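Long-range contacts in 5-carboxymethyl-2-hydroxymuconate semialdehyde dehydrogenase (Thermus thermophilus, PDB 2D4E), which probably oxidises 5-carboxymethyl-2-hydroxymuconate semialdehyde to the corresponding acid, using NAD as the electron acceptor, as a member of the aldehyde dehydrogenase family: residues C[438-443]-C[460-465]; C[428-433]-C[454-459]; C[396-401]-C[415-420]; C[288-293]-C[323-328]; C[114-119]-C[298-303]. One frame throughout, in Å; residues are numbered along the deposited sequence.

Interaction 1 (C[438-443]-C[460-465])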
# COMPACT_ATOMS: atom_id res chain seq x y z
N ALA C 438 21.91 -14.00 0.93
CA ALA C 438 20.88 -15.02 0.78
C ALA C 438 21.06 -16.20 1.74
O ALA C 438 22.06 -16.29 2.45
CB ALA C 438 20.85 -15.53 -0.65
N ALA C 439 20.08 -17.09 1.76
CA ALA C 439 20.12 -18.28 2.59
C ALA C 439 19.17 -19.28 1.93
O ALA C 439 18.18 -18.88 1.33
CB ALA C 439 19.66 -17.96 4.01
N TYR C 440 19.50 -20.56 2.03
CA TYR C 440 18.68 -21.62 1.44
C TYR C 440 18.37 -22.69 2.49
O TYR C 440 19.28 -23.21 3.15
CB TYR C 440 19.41 -22.25 0.25
CG TYR C 440 19.88 -21.23 -0.77
CD1 TYR C 440 21.03 -20.47 -0.55
CD2 TYR C 440 19.14 -20.98 -1.93
CE1 TYR C 440 21.43 -19.50 -1.45
CE2 TYR C 440 19.53 -20.01 -2.84
CZ TYR C 440 20.68 -19.27 -2.60
OH TYR C 440 21.07 -18.29 -3.50
N VAL C 441 17.09 -23.01 2.65
CA VAL C 441 16.69 -23.98 3.64
C VAL C 441 15.97 -25.17 3.02
O VAL C 441 14.99 -25.01 2.30
CB VAL C 441 15.77 -23.35 4.69
CG1 VAL C 441 15.49 -24.34 5.81
CG2 VAL C 441 16.40 -22.07 5.22
N PHE C 442 16.48 -26.36 3.31
CA PHE C 442 15.89 -27.58 2.80
C PHE C 442 15.38 -28.45 3.95
O PHE C 442 16.16 -29.06 4.68
CB PHE C 442 16.91 -28.33 1.94
CG PHE C 442 17.39 -27.54 0.76
CD1 PHE C 442 18.46 -26.65 0.89
CD2 PHE C 442 16.76 -27.65 -0.48
CE1 PHE C 442 18.88 -25.88 -0.20
CE2 PHE C 442 17.17 -26.88 -1.57
CZ PHE C 442 18.23 -25.99 -1.43
N THR C 443 14.07 -28.48 4.10
CA THR C 443 13.40 -29.25 5.13
C THR C 443 11.94 -29.33 4.71
O THR C 443 11.44 -28.41 4.04
CB THR C 443 13.48 -28.54 6.51
OG1 THR C 443 12.97 -29.41 7.53
CG2 THR C 443 12.66 -27.24 6.50
N MET C 460 17.32 -12.35 1.40
CA MET C 460 16.52 -13.35 0.68
C MET C 460 16.67 -14.77 1.22
O MET C 460 17.78 -15.25 1.42
CB MET C 460 16.92 -13.39 -0.80
CG MET C 460 16.34 -12.30 -1.68
SD MET C 460 17.10 -10.72 -1.38
CE MET C 460 18.82 -11.12 -1.63
N VAL C 461 15.55 -15.44 1.44
CA VAL C 461 15.57 -16.82 1.90
C VAL C 461 14.77 -17.67 0.91
O VAL C 461 13.66 -17.31 0.51
CB VAL C 461 14.94 -16.97 3.30
CG1 VAL C 461 14.87 -18.45 3.68
CG2 VAL C 461 15.77 -16.21 4.34
N TYR C 462 15.37 -18.78 0.49
CA TYR C 462 14.73 -19.69 -0.44
C TYR C 462 14.48 -21.01 0.29
O TYR C 462 15.40 -21.60 0.86
CB TYR C 462 15.62 -19.92 -1.66
CG TYR C 462 15.80 -18.67 -2.49
CD1 TYR C 462 14.89 -18.33 -3.49
CD2 TYR C 462 16.85 -17.78 -2.22
CE1 TYR C 462 15.02 -17.14 -4.21
CE2 TYR C 462 16.99 -16.60 -2.93
CZ TYR C 462 16.07 -16.28 -3.92
OH TYR C 462 16.22 -15.11 -4.62
N LEU C 463 13.23 -21.44 0.28
CA LEU C 463 12.85 -22.68 0.93
C LEU C 463 12.70 -23.78 -0.10
O LEU C 463 11.92 -23.66 -1.04
CB LEU C 463 11.54 -22.49 1.70
CG LEU C 463 11.55 -21.39 2.77
CD1 LEU C 463 10.18 -21.32 3.44
CD2 LEU C 463 12.64 -21.69 3.80
N ASN C 464 13.48 -24.84 0.08
CA ASN C 464 13.43 -26.00 -0.80
C ASN C 464 13.62 -25.75 -2.29
O ASN C 464 12.94 -26.36 -3.13
CB ASN C 464 12.13 -26.78 -0.57
CG ASN C 464 12.04 -27.31 0.84
OD1 ASN C 464 13.05 -27.75 1.41
ND2 ASN C 464 10.84 -27.29 1.42
N SER C 465 14.55 -24.87 -2.63
CA SER C 465 14.83 -24.59 -4.03
C SER C 465 16.10 -23.79 -4.17
O SER C 465 16.66 -23.32 -3.19
CB SER C 465 13.69 -23.79 -4.66
OG SER C 465 13.91 -22.40 -4.50
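Strands 438-442 and 460-463 run parallel, their axes 4.7 Å apart and inclined by 18°. Y462 is gripped from both ends of its backbone: its N gives a straight bond to A439 O, and its O takes V441 N at 2.8 Å. Further along, N464 N reaches V441 O at 2.7 Å, whereas A439 N to M460 O is weak. Where the second strand stops, N464 turns into a left-handed backbone conformation and its side-chain amide takes over the pairing. OD1 accepts T443 N through an in-plane lone pair at 3.0 Å, and ND2 returns a bond to T443 O at 2.9 Å, so the backbone of T443 is held at both polar atoms.

On one face Y440 and Y462 lie side by side with their rings 16° from parallel but slid apart, so that Y440 CE2 meets Y462 CD2 at 3.5 Å with little overlap. The Y440 hydroxyl is bonded to T306 O. On the other face V441 CB rests against L463 CD2 at 3.7 Å. Helix 286-298 lies against Y440 and F442, helix 446-455 against V441 and V461. This is a beta-alpha-beta unit, strand 438-442, helix 446-455, strand 460-463, at the edge of the chain's mixed sheet, which runs on through a parallel strand of the second subunit.

Interaction 2 (C[428-433]-C[454-459])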
# COMPACT_ATOMS: atom_id res chain seq x y z
N ARG C 428 22.47 -20.75 14.31
CA ARG C 428 23.58 -20.01 14.89
C ARG C 428 24.75 -19.90 13.90
O ARG C 428 25.28 -18.82 13.67
CB ARG C 428 24.06 -20.70 16.17
CG ARG C 428 25.34 -20.11 16.77
CD ARG C 428 25.70 -20.78 18.10
NE ARG C 428 26.02 -22.20 17.96
CZ ARG C 428 27.13 -22.67 17.39
NH1 ARG C 428 28.05 -21.84 16.91
NH2 ARG C 428 27.33 -23.98 17.31
N LYS C 429 25.14 -21.04 13.33
CA LYS C 429 26.24 -21.07 12.37
C LYS C 429 25.88 -20.34 11.08
O LYS C 429 26.72 -19.66 10.49
CB LYS C 429 26.63 -22.52 12.05
CG LYS C 429 27.28 -23.26 13.21
CD LYS C 429 27.65 -24.69 12.84
CE LYS C 429 28.40 -25.36 14.00
NZ LYS C 429 28.72 -26.79 13.77
N ALA C 430 24.63 -20.47 10.65
CA ALA C 430 24.20 -19.80 9.42
C ALA C 430 24.37 -18.29 9.57
O ALA C 430 24.90 -17.63 8.67
CB ALA C 430 22.73 -20.14 9.12
N ASN C 431 23.95 -17.74 10.70
CA ASN C 431 24.04 -16.30 10.94
C ASN C 431 25.40 -15.81 11.40
O ASN C 431 25.64 -14.60 11.46
CB ASN C 431 23.01 -15.85 11.98
CG ASN C 431 21.60 -15.88 11.45
OD1 ASN C 431 21.39 -15.90 10.23
ND2 ASN C 431 20.62 -15.86 12.35
N ASP C 432 26.31 -16.73 11.71
CA ASP C 432 27.62 -16.34 12.20
C ASP C 432 28.68 -15.98 11.15
O ASP C 432 29.69 -16.66 11.03
CB ASP C 432 28.16 -17.42 13.14
CG ASP C 432 29.35 -16.93 13.97
OD1 ASP C 432 29.50 -15.70 14.15
OD2 ASP C 432 30.12 -17.79 14.47
N THR C 433 28.41 -14.93 10.37
CA THR C 433 29.35 -14.40 9.38
C THR C 433 29.03 -12.92 9.29
O THR C 433 27.99 -12.49 9.78
CB THR C 433 29.20 -15.01 7.95
OG1 THR C 433 28.09 -14.40 7.27
CG2 THR C 433 29.01 -16.51 8.01
N LEU C 454 12.30 -16.68 9.11
CA LEU C 454 12.22 -15.46 9.90
C LEU C 454 13.49 -15.14 10.69
O LEU C 454 13.83 -13.98 10.88
CB LEU C 454 11.03 -15.53 10.87
CG LEU C 454 10.80 -14.26 11.70
CD1 LEU C 454 10.30 -13.15 10.79
CD2 LEU C 454 9.78 -14.53 12.80
N GLU C 455 14.18 -16.18 11.15
CA GLU C 455 15.40 -16.00 11.95
C GLU C 455 16.71 -15.82 11.17
O GLU C 455 17.67 -15.28 11.71
CB GLU C 455 15.56 -17.17 12.92
CG GLU C 455 14.48 -17.27 13.98
CD GLU C 455 14.52 -16.11 14.97
OE1 GLU C 455 15.59 -15.89 15.58
OE2 GLU C 455 13.50 -15.43 15.14
N LEU C 456 16.76 -16.29 9.93
CA LEU C 456 17.98 -16.17 9.13
C LEU C 456 18.24 -14.72 8.71
O LEU C 456 17.39 -14.08 8.08
CB LEU C 456 17.89 -17.07 7.90
CG LEU C 456 17.98 -18.58 8.17
CD1 LEU C 456 17.50 -19.36 6.96
CD2 LEU C 456 19.41 -18.96 8.51
N GLU C 457 19.41 -14.20 9.05
CA GLU C 457 19.77 -12.83 8.72
C GLU C 457 20.26 -12.76 7.28
O GLU C 457 21.44 -12.95 6.98
CB GLU C 457 20.83 -12.33 9.71
CG GLU C 457 20.43 -12.63 11.15
CD GLU C 457 21.51 -12.30 12.17
OE1 GLU C 457 22.70 -12.54 11.90
OE2 GLU C 457 21.15 -11.82 13.27
N ALA C 458 19.31 -12.50 6.39
CA ALA C 458 19.59 -12.41 4.98
C ALA C 458 18.48 -11.61 4.32
O ALA C 458 17.36 -11.54 4.83
CB ALA C 458 19.63 -13.81 4.39
N GLY C 459 18.79 -10.99 3.19
CA GLY C 459 17.77 -10.24 2.50
C GLY C 459 16.82 -11.18 1.78
O GLY C 459 15.65 -10.85 1.58
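The amide of N431 and the carboxylate of E457 are stacked, their planes 22° apart, although the two side chains cross at about a right angle. The glutamate chain runs out extended from CG, which lies 3.5 Å from N431 CG, and OE1 ends up against N431 CB at 3.3 Å. What fixes the amide is a pair of bonds to the backbone on both sides of the end of helix 446-455. N431 OD1 accepts E457 N at 2.9 Å in a nearly straight bond (172°), while ND2 donates to E455 O at 3.1 Å. In both, the donor sits above the plane of the accepting carbonyl. With an acceptor and a donor each engaged, the amide's rotation is set, and it bridges the point where L456 leaves helical geometry. Beside it, L456 CD2 turns in to meet A430 CB at 3.6 Å. The carboxylate of E457 has its salt bridge elsewhere, to K479. Around this junction of helices 423-431 and 446-455, A430 packs down on strands 277-280 and 310-314, L456 covers A439 and V441 of strand 438-442, and K499 of the second subunit bonds to the carbonyl oxygens of L454 and L456.

Interaction 3 (C[396-401]-C[415-420])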
# COMPACT_ATOMS: atom_id res chain seq x y z
N VAL C 396 35.60 -28.94 -3.00
CA VAL C 396 34.78 -29.17 -1.81
C VAL C 396 35.64 -29.48 -0.60
O VAL C 396 36.50 -30.36 -0.65
CB VAL C 396 33.81 -30.38 -1.99
CG1 VAL C 396 32.98 -30.56 -0.72
CG2 VAL C 396 32.90 -30.17 -3.18
N PHE C 397 35.40 -28.75 0.49
CA PHE C 397 36.11 -28.93 1.75
C PHE C 397 35.10 -29.31 2.82
O PHE C 397 33.91 -29.04 2.69
CB PHE C 397 36.74 -27.62 2.25
CG PHE C 397 38.06 -27.28 1.65
CD1 PHE C 397 38.15 -26.30 0.66
CD2 PHE C 397 39.23 -27.86 2.13
CE1 PHE C 397 39.39 -25.90 0.16
CE2 PHE C 397 40.48 -27.47 1.64
CZ PHE C 397 40.56 -26.48 0.66
N VAL C 398 35.58 -29.93 3.89
CA VAL C 398 34.75 -30.23 5.04
C VAL C 398 35.49 -29.42 6.10
O VAL C 398 36.69 -29.61 6.29
CB VAL C 398 34.77 -31.71 5.44
CG1 VAL C 398 34.20 -31.87 6.84
CG2 VAL C 398 33.92 -32.52 4.46
N GLY C 399 34.80 -28.50 6.75
CA GLY C 399 35.46 -27.69 7.75
C GLY C 399 34.56 -27.21 8.87
O GLY C 399 33.55 -27.83 9.19
N GLU C 400 34.95 -26.09 9.47
CA GLU C 400 34.20 -25.50 10.57
C GLU C 400 33.86 -24.07 10.21
O GLU C 400 34.61 -23.41 9.49
CB GLU C 400 35.03 -25.56 11.86
CG GLU C 400 35.55 -26.95 12.16
CD GLU C 400 36.36 -27.03 13.44
OE1 GLU C 400 37.32 -26.24 13.60
OE2 GLU C 400 36.05 -27.89 14.29
N ASN C 401 32.74 -23.59 10.73
CA ASN C 401 32.25 -22.25 10.43
C ASN C 401 33.17 -21.10 10.84
O ASN C 401 33.04 -20.00 10.31
CB ASN C 401 30.87 -22.06 11.06
CG ASN C 401 30.08 -20.96 10.38
OD1 ASN C 401 29.76 -21.06 9.20
ND2 ASN C 401 29.76 -19.91 11.12
N LEU C 415 33.43 -24.89 -2.24
CA LEU C 415 32.40 -25.11 -1.23
C LEU C 415 32.99 -25.65 0.07
O LEU C 415 33.96 -26.41 0.06
CB LEU C 415 31.36 -26.11 -1.74
CG LEU C 415 30.22 -26.49 -0.78
CD1 LEU C 415 29.27 -25.31 -0.63
CD2 LEU C 415 29.47 -27.70 -1.33
N VAL C 416 32.40 -25.23 1.19
CA VAL C 416 32.83 -25.72 2.49
C VAL C 416 31.60 -26.29 3.20
O VAL C 416 30.62 -25.59 3.42
CB VAL C 416 33.48 -24.60 3.36
CG1 VAL C 416 32.49 -23.47 3.61
CG2 VAL C 416 33.95 -25.19 4.68
N ALA C 417 31.65 -27.58 3.50
CA ALA C 417 30.57 -28.29 4.17
C ALA C 417 30.80 -28.29 5.69
O ALA C 417 31.89 -28.62 6.16
CB ALA C 417 30.49 -29.73 3.66
N ILE C 418 29.77 -27.93 6.44
CA ILE C 418 29.86 -27.83 7.90
C ILE C 418 28.67 -28.54 8.54
O ILE C 418 27.52 -28.30 8.16
CB ILE C 418 29.85 -26.36 8.33
CG1 ILE C 418 30.91 -25.59 7.54
CG2 ILE C 418 30.09 -26.23 9.82
CD1 ILE C 418 30.72 -24.09 7.55
N PRO C 419 28.92 -29.40 9.53
CA PRO C 419 27.85 -30.14 10.22
C PRO C 419 27.14 -29.35 11.31
O PRO C 419 27.69 -28.39 11.85
CB PRO C 419 28.58 -31.34 10.79
CG PRO C 419 29.90 -30.75 11.19
CD PRO C 419 30.24 -29.90 9.97
N PHE C 420 25.92 -29.75 11.62
CA PHE C 420 25.17 -29.13 12.71
C PHE C 420 24.36 -30.25 13.36
O PHE C 420 23.92 -31.18 12.67
CB PHE C 420 24.30 -27.96 12.23
CG PHE C 420 23.16 -28.34 11.32
CD1 PHE C 420 22.00 -28.92 11.83
CD2 PHE C 420 23.23 -28.06 9.96
CE1 PHE C 420 20.92 -29.21 11.00
CE2 PHE C 420 22.15 -28.34 9.12
CZ PHE C 420 20.99 -28.92 9.64
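Three backbone bonds zip 396-401 to 415-420. A417 N points almost straight at F397 O (2.8 Å, 175°), though it approaches from above the carbonyl plane. The bonds on either side of it, F397 N to L415 O at 2.8 Å and G399 N to A417 O at 3.0 Å, lie in the planes of their carbonyls. F397 thus spends both its N and its O on the residues flanking V416, and A417 does the same across V398. The alternation is that of a parallel pair, the axes of these short strand segments inclined by 27°.

The strands form a beta-alpha-beta unit with the short helix 404-407 between them, part of the mixed sheet of the chain: strand 369-372 runs antiparallel along the outer side of 395-398, and 310-314 flanks 414-420.

On one face V396 and V398 stand next to L415 and A417, loosely matched, beneath helix 315-331, whose F318 and V325 cover A417 and L415. On the reverse face F397 CB sits 3.7 Å from L415 O. V416 places CG1 in the crowded position between N and the carbonyl carbon (chi1 60°), which sends CG2 toward G399 N at 4.0 Å. Beyond the strand end the chain turns across I418, whose CD1 reaches N401 CA at 3.7 Å and N401 OD1 at 3.6 Å, the two side chains crossing at about a right angle. That oxygen accepts from R310, and N401 ND2 makes a weak bond to D432 O. P419 CD touches G399 O at 4.0 Å.

Interaction 4 (C[288-293]-C[323-328])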
# COMPACT_ATOMS: atom_id res chain seq x y z
N ARG C 288 16.29 -33.40 -4.40
CA ARG C 288 16.16 -32.02 -4.86
C ARG C 288 17.22 -31.16 -4.17
O ARG C 288 17.84 -30.29 -4.79
CB ARG C 288 14.77 -31.47 -4.54
CG ARG C 288 14.53 -30.05 -5.06
CD ARG C 288 13.39 -29.34 -4.33
NE ARG C 288 12.12 -30.06 -4.41
CZ ARG C 288 10.97 -29.61 -3.91
NH1 ARG C 288 10.91 -28.43 -3.31
NH2 ARG C 288 9.86 -30.35 -4.03
N ALA C 289 17.42 -31.41 -2.87
CA ALA C 289 18.41 -30.66 -2.10
C ALA C 289 19.80 -30.83 -2.73
O ALA C 289 20.55 -29.87 -2.84
CB ALA C 289 18.42 -31.13 -0.65
N LEU C 290 20.12 -32.05 -3.14
CA LEU C 290 21.41 -32.33 -3.77
C LEU C 290 21.54 -31.54 -5.07
O LEU C 290 22.54 -30.86 -5.30
CB LEU C 290 21.55 -33.83 -4.05
CG LEU C 290 22.84 -34.26 -4.77
CD1 LEU C 290 24.05 -33.87 -3.94
CD2 LEU C 290 22.82 -35.78 -5.01
N ASP C 291 20.53 -31.62 -5.93
CA ASP C 291 20.57 -30.89 -7.19
C ASP C 291 20.75 -29.41 -6.94
O ASP C 291 21.58 -28.76 -7.57
CB ASP C 291 19.27 -31.10 -7.98
CG ASP C 291 19.21 -32.44 -8.66
OD1 ASP C 291 18.12 -32.79 -9.14
OD2 ASP C 291 20.24 -33.14 -8.74
N ALA C 292 19.98 -28.88 -6.00
CA ALA C 292 20.02 -27.46 -5.66
C ALA C 292 21.36 -26.94 -5.13
O ALA C 292 21.89 -25.96 -5.65
CB ALA C 292 18.92 -27.13 -4.68
N VAL C 293 21.90 -27.59 -4.10
CA VAL C 293 23.17 -27.12 -3.54
C VAL C 293 24.33 -27.28 -4.52
O VAL C 293 25.23 -26.45 -4.56
CB VAL C 293 23.52 -27.82 -2.19
CG1 VAL C 293 22.34 -27.68 -1.22
CG2 VAL C 293 23.84 -29.29 -2.42
N GLY C 323 28.94 -36.79 0.80
CA GLY C 323 29.61 -37.72 -0.08
C GLY C 323 28.99 -37.60 -1.46
O GLY C 323 29.70 -37.65 -2.48
N LYS C 324 27.67 -37.44 -1.51
CA LYS C 324 26.99 -37.30 -2.79
C LYS C 324 27.30 -35.97 -3.47
O LYS C 324 27.32 -35.89 -4.70
CB LYS C 324 25.48 -37.49 -2.62
CG LYS C 324 25.11 -38.96 -2.49
CD LYS C 324 23.69 -39.17 -2.00
CE LYS C 324 23.45 -40.64 -1.77
NZ LYS C 324 22.19 -40.87 -1.01
N VAL C 325 27.54 -34.94 -2.67
CA VAL C 325 27.87 -33.63 -3.24
C VAL C 325 29.24 -33.75 -3.91
O VAL C 325 29.44 -33.25 -5.02
CB VAL C 325 27.94 -32.54 -2.14
CG1 VAL C 325 28.54 -31.26 -2.71
CG2 VAL C 325 26.54 -32.26 -1.59
N VAL C 326 30.16 -34.43 -3.24
CA VAL C 326 31.51 -34.63 -3.76
C VAL C 326 31.53 -35.35 -5.11
O VAL C 326 32.23 -34.93 -6.03
CB VAL C 326 32.38 -35.42 -2.75
CG1 VAL C 326 33.75 -35.73 -3.35
CG2 VAL C 326 32.53 -34.62 -1.47
N GLU C 327 30.78 -36.44 -5.23
CA GLU C 327 30.75 -37.18 -6.49
C GLU C 327 30.14 -36.35 -7.62
O GLU C 327 30.57 -36.45 -8.76
CB GLU C 327 30.00 -38.51 -6.33
CG GLU C 327 30.73 -39.52 -5.46
CD GLU C 327 32.22 -39.63 -5.81
OE1 GLU C 327 32.53 -39.92 -6.99
OE2 GLU C 327 33.07 -39.43 -4.91
N ARG C 328 29.14 -35.54 -7.30
CA ARG C 328 28.53 -34.70 -8.32
C ARG C 328 29.55 -33.65 -8.78
O ARG C 328 29.70 -33.39 -9.97
CB ARG C 328 27.26 -34.03 -7.76
CG ARG C 328 26.08 -34.98 -7.62
CD ARG C 328 25.47 -35.31 -8.98
NE ARG C 328 24.77 -34.16 -9.53
CZ ARG C 328 23.53 -33.79 -9.19
NH1 ARG C 328 22.84 -34.51 -8.31
NH2 ARG C 328 23.01 -32.69 -9.69
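Along 288-293, in helix 286-298, the contact begins in earnest at L290, whose CG is anti to the backbone N (chi1 177°), so that its two methyls are thrust at 323-328 of helix 315-331. CD1 meets V325 CG2 at 3.8 Å as the two chains slide past each other in opposite directions. CD2 lies 4.0 Å from K324 CB and 3.5 Å from R328 NH1, close beside the end of the arginine. Next comes D291, which leaves its helix away from the partner yet brings its carboxylate round. OD2 alone takes both R328 NH1 and R328 NH2, each at 3.0 Å, in an end-on salt bridge. The oxygen lies near the guanidinium plane, but the two flat groups are 71° apart, so this is not a coplanar side-by-side pairing. Two residues further, V293 closes the apolar strip with CG2 at 4.1 Å from V325 CG2. The two segments cross here at -48°, with axes 10.2 Å apart. D291 also receives K512 and K515 of the second subunit, and R328 NH2 bonds to F513 O there; so much positive charge round a buried carboxylate would favour its ionised form and links this helix pair to the subunit interface.

Interaction 5 (C[114-119]-C[298-303]); sequences AGQVLR and FSFNGE
With CG anti to the carbonyl carbon (chi1 -65°) and a bend at chi2 (-60°), Q116 folds so that its amide lies flat on the F300 ring. The planes are only 10° apart, with CD 3.5 Å above the ring and over its centre, and CG adds a CH-pi contact 3.9 Å from the ring centroid. On the opposing side F300, N301 and G302 all take positive phi, a tight left-handed turn that brings the ring, the F300 carbonyl and the N301 amide round the same glutamine. From there N301 ND2 bonds to G115 O at 3.0 Å, from above the carbonyl plane, and Q116 NE2 makes a weak bond to F300 O at 3.2 Å. The contact joins the link between helices 103-114 and 118-136 to the loop after helix 286-298; in aldehyde dehydrogenases such a loop runs up to the catalytic cysteine, and the side chain of E303 is about 8 Å from the bound NAD. A water completes the junction: it lies 2.5 Å from Q116 OE1 and 3.0 Å from N301 OD1, and accepts from V117 N. N301 OD1 also accepts from G345 N. E303 OE2 is bonded to I348 N, while OE1 stands 3.1 Å from Q116 NE2.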
# COMPACT_ATOMS: atom_id res chain seq x y z
N ALA C 114 34.09 -12.43 -20.24
CA ALA C 114 33.98 -12.84 -18.84
C ALA C 114 34.05 -14.34 -18.51
O ALA C 114 33.97 -14.72 -17.35
CB ALA C 114 32.72 -12.24 -18.23
N GLY C 115 34.18 -15.18 -19.54
CA GLY C 115 34.32 -16.61 -19.30
C GLY C 115 33.16 -17.52 -18.92
O GLY C 115 33.39 -18.69 -18.60
N GLN C 116 31.92 -17.02 -18.93
CA GLN C 116 30.79 -17.88 -18.58
C GLN C 116 30.37 -18.68 -19.81
O GLN C 116 30.60 -18.25 -20.94
CB GLN C 116 29.60 -17.05 -18.07
CG GLN C 116 29.84 -16.29 -16.76
CD GLN C 116 30.19 -17.21 -15.59
OE1 GLN C 116 29.69 -18.32 -15.48
NE2 GLN C 116 31.03 -16.71 -14.68
N VAL C 117 29.76 -19.85 -19.60
CA VAL C 117 29.33 -20.67 -20.73
C VAL C 117 28.31 -19.90 -21.56
O VAL C 117 27.39 -19.29 -21.02
CB VAL C 117 28.73 -22.00 -20.25
CG1 VAL C 117 29.78 -22.81 -19.51
CG2 VAL C 117 27.54 -21.75 -19.36
N LEU C 118 28.48 -19.94 -22.88
CA LEU C 118 27.62 -19.21 -23.80
C LEU C 118 26.12 -19.29 -23.56
O LEU C 118 25.45 -18.25 -23.52
CB LEU C 118 27.93 -19.59 -25.25
CG LEU C 118 27.32 -18.69 -26.33
CD1 LEU C 118 27.73 -17.22 -26.09
CD2 LEU C 118 27.78 -19.15 -27.71
N ARG C 119 25.57 -20.49 -23.39
CA ARG C 119 24.13 -20.60 -23.17
C ARG C 119 23.66 -19.84 -21.92
O ARG C 119 22.58 -19.24 -21.92
CB ARG C 119 23.70 -22.08 -23.07
CG ARG C 119 24.27 -22.84 -21.88
CD ARG C 119 23.78 -24.29 -21.89
NE ARG C 119 24.31 -25.05 -20.77
CZ ARG C 119 25.57 -25.46 -20.66
NH1 ARG C 119 26.45 -25.19 -21.62
NH2 ARG C 119 25.95 -26.15 -19.59
N PHE C 298 28.27 -24.29 -7.74
CA PHE C 298 29.10 -24.48 -8.92
C PHE C 298 28.66 -23.82 -10.22
O PHE C 298 29.48 -23.64 -11.12
CB PHE C 298 29.36 -25.98 -9.13
CG PHE C 298 30.07 -26.63 -7.96
CD1 PHE C 298 29.54 -27.76 -7.34
CD2 PHE C 298 31.25 -26.08 -7.46
CE1 PHE C 298 30.17 -28.33 -6.23
CE2 PHE C 298 31.89 -26.63 -6.35
CZ PHE C 298 31.35 -27.76 -5.73
N SER C 299 27.39 -23.47 -10.35
CA SER C 299 26.94 -22.81 -11.57
C SER C 299 27.61 -21.44 -11.66
O SER C 299 28.12 -20.92 -10.66
CB SER C 299 25.42 -22.63 -11.57
OG SER C 299 25.03 -21.70 -10.57
N PHE C 300 27.62 -20.86 -12.86
CA PHE C 300 28.23 -19.55 -13.09
C PHE C 300 29.70 -19.54 -12.64
O PHE C 300 30.21 -18.52 -12.14
CB PHE C 300 27.43 -18.46 -12.37
CG PHE C 300 27.32 -17.17 -13.14
CD1 PHE C 300 28.17 -16.10 -12.87
CD2 PHE C 300 26.38 -17.03 -14.16
CE1 PHE C 300 28.09 -14.91 -13.61
CE2 PHE C 300 26.29 -15.84 -14.91
CZ PHE C 300 27.15 -14.78 -14.63
N ASN C 301 30.36 -20.68 -12.83
CA ASN C 301 31.77 -20.86 -12.46
C ASN C 301 32.06 -20.46 -11.02
O ASN C 301 33.17 -20.06 -10.71
CB ASN C 301 32.70 -20.06 -13.39
CG ASN C 301 32.50 -20.38 -14.86
OD1 ASN C 301 31.91 -21.41 -15.21
ND2 ASN C 301 32.99 -19.50 -15.73
N GLY C 302 31.06 -20.57 -10.15
CA GLY C 302 31.26 -20.20 -8.76
C GLY C 302 31.39 -18.71 -8.52
O GLY C 302 31.58 -18.27 -7.39
N GLU C 303 31.28 -17.91 -9.58
CA GLU C 303 31.41 -16.46 -9.46
C GLU C 303 30.04 -15.78 -9.40
O GLU C 303 29.74 -14.86 -10.17
CB GLU C 303 32.24 -15.94 -10.64
CG GLU C 303 33.59 -16.64 -10.73
CD GLU C 303 34.34 -16.36 -12.02
OE1 GLU C 303 33.74 -16.51 -13.11
OE2 GLU C 303 35.53 -16.00 -11.96
O HOH W 1 29.40 -20.56 -16.64

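In the fold
From the N terminus, interaction 5 closes by far the longest loop, tying the turn after helix 103-114 to the loop behind helix 286-298. Interaction 4 crosses it, opening at 288-293 before 5 has closed and ending at 323-328. Interaction 3 then closes a short loop of its own, in series with both, and meets interaction 4 where L415 and V396 pack on helix 315-331; V396 also touches F298 of interaction 5. Interactions 2 and 1 follow and cross each other, 428-433 and 438-443 pairing in turn with 454-459 and 460-465. K429 links interaction 2 back to P419, and R288 joins interaction 4 to N464, so the mixed sheet and its covering helices form one connected body.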